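Local coordinates for protein BZZ1 (Saccharomyces cerevisiae, PDB 1ZUU) that takes part in endocytosis and vacuolar trafficking, works with type I myosins to restore polarity of the actin cytoskeleton after salt stress, and is represented here by its first SH3 domain, at residues G23-L28 against N42-E47; S35-I40 against T48-T53; N4-A9 against I18-G23. All coordinates share one frame; numbering follows the deposited sequence. Where two conformers were deposited one is given.

Interaction 1: residues G23-L28 against N42-E47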
# COMPACT_ATOMS: atom_id res chain seq x y z
N GLY A 23 -8.98 -4.40 5.04
CA GLY A 23 -9.91 -5.13 4.20
C GLY A 23 -9.71 -4.98 2.70
O GLY A 23 -10.27 -5.73 1.94
N ASP A 24 -8.94 -3.97 2.29
CA ASP A 24 -8.70 -3.80 0.84
C ASP A 24 -7.84 -4.98 0.34
O ASP A 24 -6.93 -5.48 1.04
CB ASP A 24 -7.99 -2.50 0.59
CG ASP A 24 -8.88 -1.24 0.80
OD1 ASP A 24 -10.12 -1.40 0.92
OD2 ASP A 24 -8.29 -0.13 0.82
N LYS A 25 -8.11 -5.37 -0.89
CA LYS A 25 -7.31 -6.40 -1.57
C LYS A 25 -6.12 -5.72 -2.27
O LYS A 25 -6.31 -4.79 -3.04
CB LYS A 25 -8.17 -7.12 -2.65
CG LYS A 25 -9.11 -8.11 -2.23
CD LYS A 25 -10.22 -7.72 -1.34
CE LYS A 25 -11.28 -8.82 -1.25
NZ LYS A 25 -12.35 -8.43 -0.41
N ILE A 26 -4.91 -6.19 -1.94
CA ILE A 26 -3.70 -5.54 -2.41
C ILE A 26 -2.77 -6.58 -3.08
O ILE A 26 -2.90 -7.81 -2.82
CB ILE A 26 -2.96 -4.76 -1.31
CG1 ILE A 26 -2.41 -5.69 -0.22
CG2 ILE A 26 -3.88 -3.66 -0.74
CD1 ILE A 26 -1.54 -4.99 0.82
N SER A 27 -1.81 -6.08 -3.82
CA SER A 27 -0.78 -6.92 -4.44
C SER A 27 0.52 -6.11 -4.50
O SER A 27 0.54 -4.89 -4.60
CB SER A 27 -1.20 -7.35 -5.84
OG SER A 27 -1.30 -6.24 -6.70
N LEU A 28 1.63 -6.85 -4.43
CA LEU A 28 2.95 -6.20 -4.44
C LEU A 28 3.36 -5.75 -5.86
O LEU A 28 3.17 -6.48 -6.82
CB LEU A 28 3.95 -7.20 -3.92
CG LEU A 28 5.42 -6.75 -3.71
CD1 LEU A 28 5.51 -5.56 -2.74
CD2 LEU A 28 6.26 -7.91 -3.26
N ASN A 42 -3.68 -1.49 -5.14
CA ASN A 42 -4.89 -1.69 -4.35
C ASN A 42 -5.96 -2.08 -5.36
O ASN A 42 -6.47 -1.25 -6.09
CB ASN A 42 -5.23 -0.43 -3.57
CG ASN A 42 -6.41 -0.61 -2.63
OD1 ASN A 42 -7.28 -1.46 -2.88
ND2 ASN A 42 -6.43 0.16 -1.53
N ASP A 43 -6.27 -3.40 -5.42
CA ASP A 43 -7.27 -3.86 -6.38
C ASP A 43 -8.68 -3.48 -5.93
O ASP A 43 -9.58 -3.39 -6.80
CB ASP A 43 -7.15 -5.35 -6.72
CG ASP A 43 -5.98 -5.68 -7.67
OD1 ASP A 43 -5.33 -4.74 -8.18
OD2 ASP A 43 -5.72 -6.90 -7.90
N THR A 44 -8.92 -3.27 -4.66
CA THR A 44 -10.23 -2.75 -4.22
C THR A 44 -10.50 -1.38 -4.83
O THR A 44 -11.60 -1.10 -5.31
CB THR A 44 -10.32 -2.72 -2.70
OG1 THR A 44 -10.27 -4.08 -2.23
CG2 THR A 44 -11.57 -2.03 -2.23
N THR A 45 -9.50 -0.48 -4.82
CA THR A 45 -9.71 0.89 -5.28
C THR A 45 -9.31 1.10 -6.76
O THR A 45 -9.76 2.10 -7.35
CB THR A 45 -8.92 1.87 -4.41
OG1 THR A 45 -7.56 1.62 -4.64
CG2 THR A 45 -9.28 1.74 -2.94
N GLY A 46 -8.44 0.26 -7.28
CA GLY A 46 -7.94 0.40 -8.62
C GLY A 46 -6.68 1.23 -8.78
O GLY A 46 -6.28 1.49 -9.92
N GLU A 47 -6.04 1.66 -7.69
CA GLU A 47 -4.90 2.56 -7.75
C GLU A 47 -3.63 1.80 -7.44
O GLU A 47 -3.64 0.74 -6.81
CB GLU A 47 -5.07 3.69 -6.73
CG GLU A 47 -6.39 4.44 -6.82
CD GLU A 47 -6.71 4.95 -8.19
OE1 GLU A 47 -5.76 5.25 -8.95
OE2 GLU A 47 -7.91 5.18 -8.48

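Interaction 2: residues S35-I40 against T48-T53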
# COMPACT_ATOMS: atom_id res chain seq x y z
N SER A 35 13.46 3.09 2.04
CA SER A 35 12.76 4.35 2.13
C SER A 35 11.71 4.37 3.24
O SER A 35 11.29 5.48 3.65
CB SER A 35 12.05 4.71 0.82
OG SER A 35 10.98 3.83 0.57
N GLY A 36 11.20 3.20 3.64
CA GLY A 36 10.04 3.08 4.50
C GLY A 36 8.73 2.88 3.74
O GLY A 36 7.68 2.75 4.42
N TRP A 37 8.76 2.85 2.42
CA TRP A 37 7.57 2.73 1.61
C TRP A 37 7.67 1.53 0.69
O TRP A 37 8.74 1.21 0.16
CB TRP A 37 7.43 3.99 0.73
CG TRP A 37 7.30 5.25 1.53
CD1 TRP A 37 8.33 5.97 2.08
CD2 TRP A 37 6.09 5.97 1.83
NE1 TRP A 37 7.84 7.10 2.72
CE2 TRP A 37 6.47 7.11 2.58
CE3 TRP A 37 4.72 5.80 1.52
CZ2 TRP A 37 5.53 8.04 3.04
CZ3 TRP A 37 3.79 6.70 1.98
CH2 TRP A 37 4.20 7.83 2.71
N THR A 38 6.50 0.88 0.46
CA THR A 38 6.38 -0.26 -0.44
C THR A 38 5.44 0.14 -1.58
O THR A 38 4.41 0.79 -1.34
CB THR A 38 5.77 -1.45 0.32
OG1 THR A 38 6.64 -1.85 1.38
CG2 THR A 38 5.56 -2.65 -0.54
N LYS A 39 5.79 -0.19 -2.82
CA LYS A 39 4.87 0.07 -3.92
C LYS A 39 3.93 -1.14 -4.05
O LYS A 39 4.39 -2.29 -4.08
CB LYS A 39 5.60 0.36 -5.23
CG LYS A 39 4.66 0.99 -6.27
CD LYS A 39 5.30 1.26 -7.58
CE LYS A 39 6.13 2.48 -7.51
NZ LYS A 39 6.91 2.66 -8.81
N ILE A 40 2.62 -0.85 -4.16
CA ILE A 40 1.59 -1.85 -4.25
C ILE A 40 0.53 -1.40 -5.29
O ILE A 40 0.43 -0.23 -5.65
CB ILE A 40 0.90 -2.11 -2.86
CG1 ILE A 40 0.18 -0.86 -2.37
CG2 ILE A 40 1.89 -2.65 -1.86
CD1 ILE A 40 -0.88 -1.16 -1.30
N THR A 48 -2.52 2.40 -7.88
CA THR A 48 -1.17 1.84 -7.71
C THR A 48 -0.26 2.93 -7.18
O THR A 48 -0.26 4.07 -7.71
CB THR A 48 -0.60 1.35 -9.06
OG1 THR A 48 -1.45 0.34 -9.59
CG2 THR A 48 0.83 0.86 -8.99
N GLY A 49 0.56 2.66 -6.17
CA GLY A 49 1.50 3.61 -5.68
C GLY A 49 2.07 3.16 -4.32
O GLY A 49 1.95 1.99 -3.92
N LEU A 50 2.74 4.09 -3.66
CA LEU A 50 3.47 3.83 -2.41
C LEU A 50 2.55 3.97 -1.19
O LEU A 50 1.70 4.84 -1.10
CB LEU A 50 4.62 4.83 -2.24
CG LEU A 50 5.79 4.66 -3.20
CD1 LEU A 50 6.81 5.75 -2.90
CD2 LEU A 50 6.48 3.35 -3.14
N VAL A 51 2.83 3.07 -0.20
CA VAL A 51 2.20 3.11 1.09
C VAL A 51 3.29 2.81 2.14
O VAL A 51 4.31 2.21 1.83
CB VAL A 51 1.05 2.12 1.26
CG1 VAL A 51 -0.03 2.38 0.19
CG2 VAL A 51 1.52 0.67 1.20
N PRO A 52 3.06 3.16 3.41
CA PRO A 52 4.08 2.85 4.45
C PRO A 52 4.18 1.35 4.62
O PRO A 52 3.18 0.64 4.85
CB PRO A 52 3.56 3.55 5.69
CG PRO A 52 2.65 4.64 5.18
CD PRO A 52 1.99 4.03 3.95
N THR A 53 5.42 0.82 4.62
CA THR A 53 5.64 -0.62 4.66
C THR A 53 5.04 -1.27 5.91
O THR A 53 4.48 -2.38 5.81
CB THR A 53 7.17 -0.88 4.62
OG1 THR A 53 7.59 -0.28 3.40
CG2 THR A 53 7.53 -2.34 4.71

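Interaction 3: residues N4-A9 against I18-G23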
# COMPACT_ATOMS: atom_id res chain seq x y z
N ASN A 4 -2.35 -11.44 1.60
CA ASN A 4 -1.93 -10.08 1.85
C ASN A 4 -3.00 -9.31 2.64
O ASN A 4 -4.22 -9.60 2.51
CB ASN A 4 -1.87 -9.40 0.52
CG ASN A 4 -0.77 -9.91 -0.34
OD1 ASN A 4 0.17 -10.61 0.10
ND2 ASN A 4 -0.88 -9.62 -1.65
N LYS A 5 -2.57 -8.33 3.45
CA LYS A 5 -3.49 -7.57 4.32
C LYS A 5 -3.08 -6.14 4.39
O LYS A 5 -1.87 -5.82 4.48
CB LYS A 5 -3.41 -8.14 5.81
CG LYS A 5 -3.63 -9.55 6.04
CD LYS A 5 -3.30 -9.90 7.46
CE LYS A 5 -3.26 -11.41 7.68
NZ LYS A 5 -2.96 -11.65 9.11
N VAL A 6 -4.07 -5.25 4.45
CA VAL A 6 -3.87 -3.91 5.00
C VAL A 6 -4.21 -4.00 6.48
O VAL A 6 -5.36 -4.35 6.84
CB VAL A 6 -4.75 -2.89 4.33
CG1 VAL A 6 -4.62 -1.54 5.03
CG2 VAL A 6 -4.43 -2.79 2.83
N LEU A 7 -3.22 -3.67 7.32
CA LEU A 7 -3.32 -3.65 8.79
C LEU A 7 -3.82 -2.30 9.31
O LEU A 7 -4.67 -2.24 10.22
CB LEU A 7 -1.95 -3.97 9.45
CG LEU A 7 -1.32 -5.27 9.01
CD1 LEU A 7 0.15 -5.46 9.41
CD2 LEU A 7 -2.18 -6.34 9.55
N TYR A 8 -3.32 -1.22 8.70
CA TYR A 8 -3.53 0.15 9.18
C TYR A 8 -3.92 1.02 8.00
O TYR A 8 -3.32 0.91 6.91
CB TYR A 8 -2.23 0.70 9.83
CG TYR A 8 -1.83 -0.09 11.07
CD1 TYR A 8 -2.30 0.30 12.29
CD2 TYR A 8 -1.00 -1.24 10.98
CE1 TYR A 8 -1.96 -0.43 13.46
CE2 TYR A 8 -0.66 -1.95 12.12
CZ TYR A 8 -1.13 -1.53 13.35
OH TYR A 8 -0.74 -2.27 14.46
N ALA A 9 -4.87 1.91 8.21
CA ALA A 9 -5.32 2.84 7.17
C ALA A 9 -4.28 3.92 6.92
O ALA A 9 -3.60 4.40 7.84
CB ALA A 9 -6.66 3.47 7.58
N ILE A 18 -0.82 6.03 -2.48
CA ILE A 18 -2.23 5.67 -2.60
C ILE A 18 -2.81 5.43 -1.21
O ILE A 18 -2.11 5.22 -0.21
CB ILE A 18 -2.48 4.43 -3.49
CG1 ILE A 18 -1.81 3.20 -2.96
CG2 ILE A 18 -2.06 4.73 -4.91
CD1 ILE A 18 -2.30 1.91 -3.63
N THR A 19 -4.15 5.46 -1.17
CA THR A 19 -4.90 5.15 0.01
C THR A 19 -5.09 3.64 0.17
O THR A 19 -5.33 2.92 -0.77
CB THR A 19 -6.27 5.87 -0.06
OG1 THR A 19 -6.00 7.25 -0.01
CG2 THR A 19 -7.25 5.45 1.02
N ILE A 20 -4.99 3.20 1.44
CA ILE A 20 -5.28 1.84 1.83
C ILE A 20 -6.14 1.86 3.09
O ILE A 20 -5.92 2.66 3.99
CB ILE A 20 -3.98 0.99 2.06
CG1 ILE A 20 -2.95 1.78 2.89
CG2 ILE A 20 -3.44 0.49 0.76
CD1 ILE A 20 -1.81 0.95 3.44
N THR A 21 -7.05 0.89 3.19
CA THR A 21 -7.83 0.70 4.39
C THR A 21 -7.92 -0.78 4.70
O THR A 21 -7.90 -1.63 3.80
CB THR A 21 -9.24 1.31 4.27
OG1 THR A 21 -10.02 0.64 3.27
CG2 THR A 21 -9.20 2.79 4.06
N PRO A 22 -8.01 -1.13 6.00
CA PRO A 22 -8.16 -2.59 6.38
C PRO A 22 -9.26 -3.22 5.58
O PRO A 22 -10.37 -2.66 5.45
CB PRO A 22 -8.46 -2.49 7.89
CG PRO A 22 -7.63 -1.29 8.33
CD PRO A 22 -7.87 -0.27 7.20
N GLY A 23 -8.98 -4.40 5.04
CA GLY A 23 -9.91 -5.13 4.20
C GLY A 23 -9.71 -4.98 2.70
O GLY A 23 -10.27 -5.73 1.94
O HOH W 1 -6.76 -5.97 3.81

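Interaction 1: residues G23-L28 against N42-E47
Asp24, Lys25 and Ile26 meet the tip of the hairpin formed by strands 37-42 and 47-52, chiefly through polar groups of Asn42, Asp43 and Thr44. Two bonds use side chains. Thr44 CB is turned toward 23-28, and its OG1 accepts the amide N-H of Lys25 almost straight (Lys25 N to Thr44 OG1 2.9 Å, 177° at the hydrogen). Asn42 CG stands anti to the backbone N (chi1 -175°), which sets the amide beside the carbonyl carbon. Its ND2 meets Asp24 OD2 at 3.0 Å, in the plane of the amide but 46° out of the carboxylate plane. Asp24 OD2 also takes the amide of Thr21, and Asn42 ND2 a second acceptor, Thr19 O, so each of these two atoms has two partners. Thr44 CG2, a methyl, lies against the Asp24 carboxylate, 3.5 Å from Asp24 OD1. Among backbone groups, Lys25 O accepts Asp43 N at 2.8 Å and, weakly, Thr44 N at 3.4 Å. Apolar contact is slight: Ile26 CG2 lies 4.2 Å from Asn42 CA in an antiparallel, non-hydrogen-bonded pair. Within the turn, Asn42 OD1 accepts Thr45 N at 3.1 Å, an Asx motif, and Gly46 and Glu47 face Asn42 as a G1 beta bulge. This polar clasp between the diverging turn and the distal hairpin is a familiar feature of the SH3 fold.

Interaction 2: residues S35-I40 against T48-T53
Thr53 OG1 is gripped by two groups: Thr38 OG1, 2.7 Å away across the hairpin, and the carboxylate OD2 of Asp32, in the n-Src loop before strand 37-42. The two threonine side chains cross at about a right angle, and Thr38 OG1, anti to its carbonyl carbon (chi1 -63°), turns to the Thr53 hydroxyl. Beside them Thr53 N gives a nearly straight bond to Gly36 O (3.0 Å, 175° at the hydrogen), closing the end of the ladder. Further on, Thr38 pairs with Val51 and Ile40 with Gly49 as antiparallel hydrogen-bonded pairs, and Thr38 N reaches Val51 O at 2.9 Å. On the face that also carries Thr38, Ile40 CD1 packs 3.9 Å from Val51 CG2, the side chains crossing, with Ile56 touching both. On the other face Leu50 CD2 lies 3.8 Å from Lys39 CB. Trp37 and Pro52 run side by side, Trp37 CZ3 3.8 Å from Pro52 CD, in the place where SH3 domains commonly bind proline-rich peptides. The hairpin thus sets Ile40 and Val51, with Thr38, against Lys39 and Leu50, and the Asp32 carboxylate is likely to orient the Thr53 hydroxyl that also meets Thr38 OG1.

Interaction 3: residues N4-A9 against I18-G23
Val6 holds CG1 anti to its backbone N (chi1 174°), which places this methyl against the backbone of 18-23 and leaves CG2 facing Ile20. Ile20 carries CG1 in the crowded position between N and the carbonyl carbon (chi1 46°), on the side of Tyr8 O, and the two branched side chains cross obliquely. Val6 CG2 rests 3.9 Å from Ile20 CB, and Val6 CG1 lies 3.4 Å from Thr21 C. Ile20 CD1 comes within 3.8 Å of Tyr8 O. The Pro22 ring fills the bend of 6-9: Pro22 CG lies 3.6 Å from Leu7 O and Pro22 CD 3.9 Å from Ala9 CB. An alanine in place of Val6 would probably open a gap beside Ile20 CB and Thr21 C, leaving Ile20 less firmly held. Polar groups meet mostly through CA-H...O contacts, with Ala9 CA 3.2 Å from Ile20 O and Pro22 CA 3.3 Å from Val6 O. One water links the backbones, accepting from Val6 N at 2.9 Å and weakly from Gly23 N. Residues 6-10 correspond to the ALYDY motif of SH3 domains, here packed on the start of the diverging turn, and Ile20 also bonds through its backbone to Tyr10 and touches Ile40 and Val51. With van der Waals packing, CA-H...O contacts and a single water in place of direct N-H or O-H bonds, the joint probably relies on close fit and on the apolar Val6-Ile20 pair facing the core.

Overall arrangement
Interaction 2 is the regular part of the fold, a hydrogen-bonded hairpin whose inner side chains reach the hydrophobic core. Interaction 1 lies at the far end of the same sheet, where polar side chains at an exposed turn replace ladder bonds. Interaction 3 lies to one side, joining the first strand to the diverging turn by apolar fit. Gly23 belongs to both interactions 1 and 3, and Thr19 O and Asn4 ND2 carry bonds between them. Strand 37-42 supplies Ile40 to interaction 2 and Asn42 to interaction 1. Ile18 bonds through its backbone to Leu50, tying 18-23 to interaction 2. Buried Ile20, Ile26, Ile40 and Val51 meet in one core, whereas the touching residues of interaction 1 are mostly exposed.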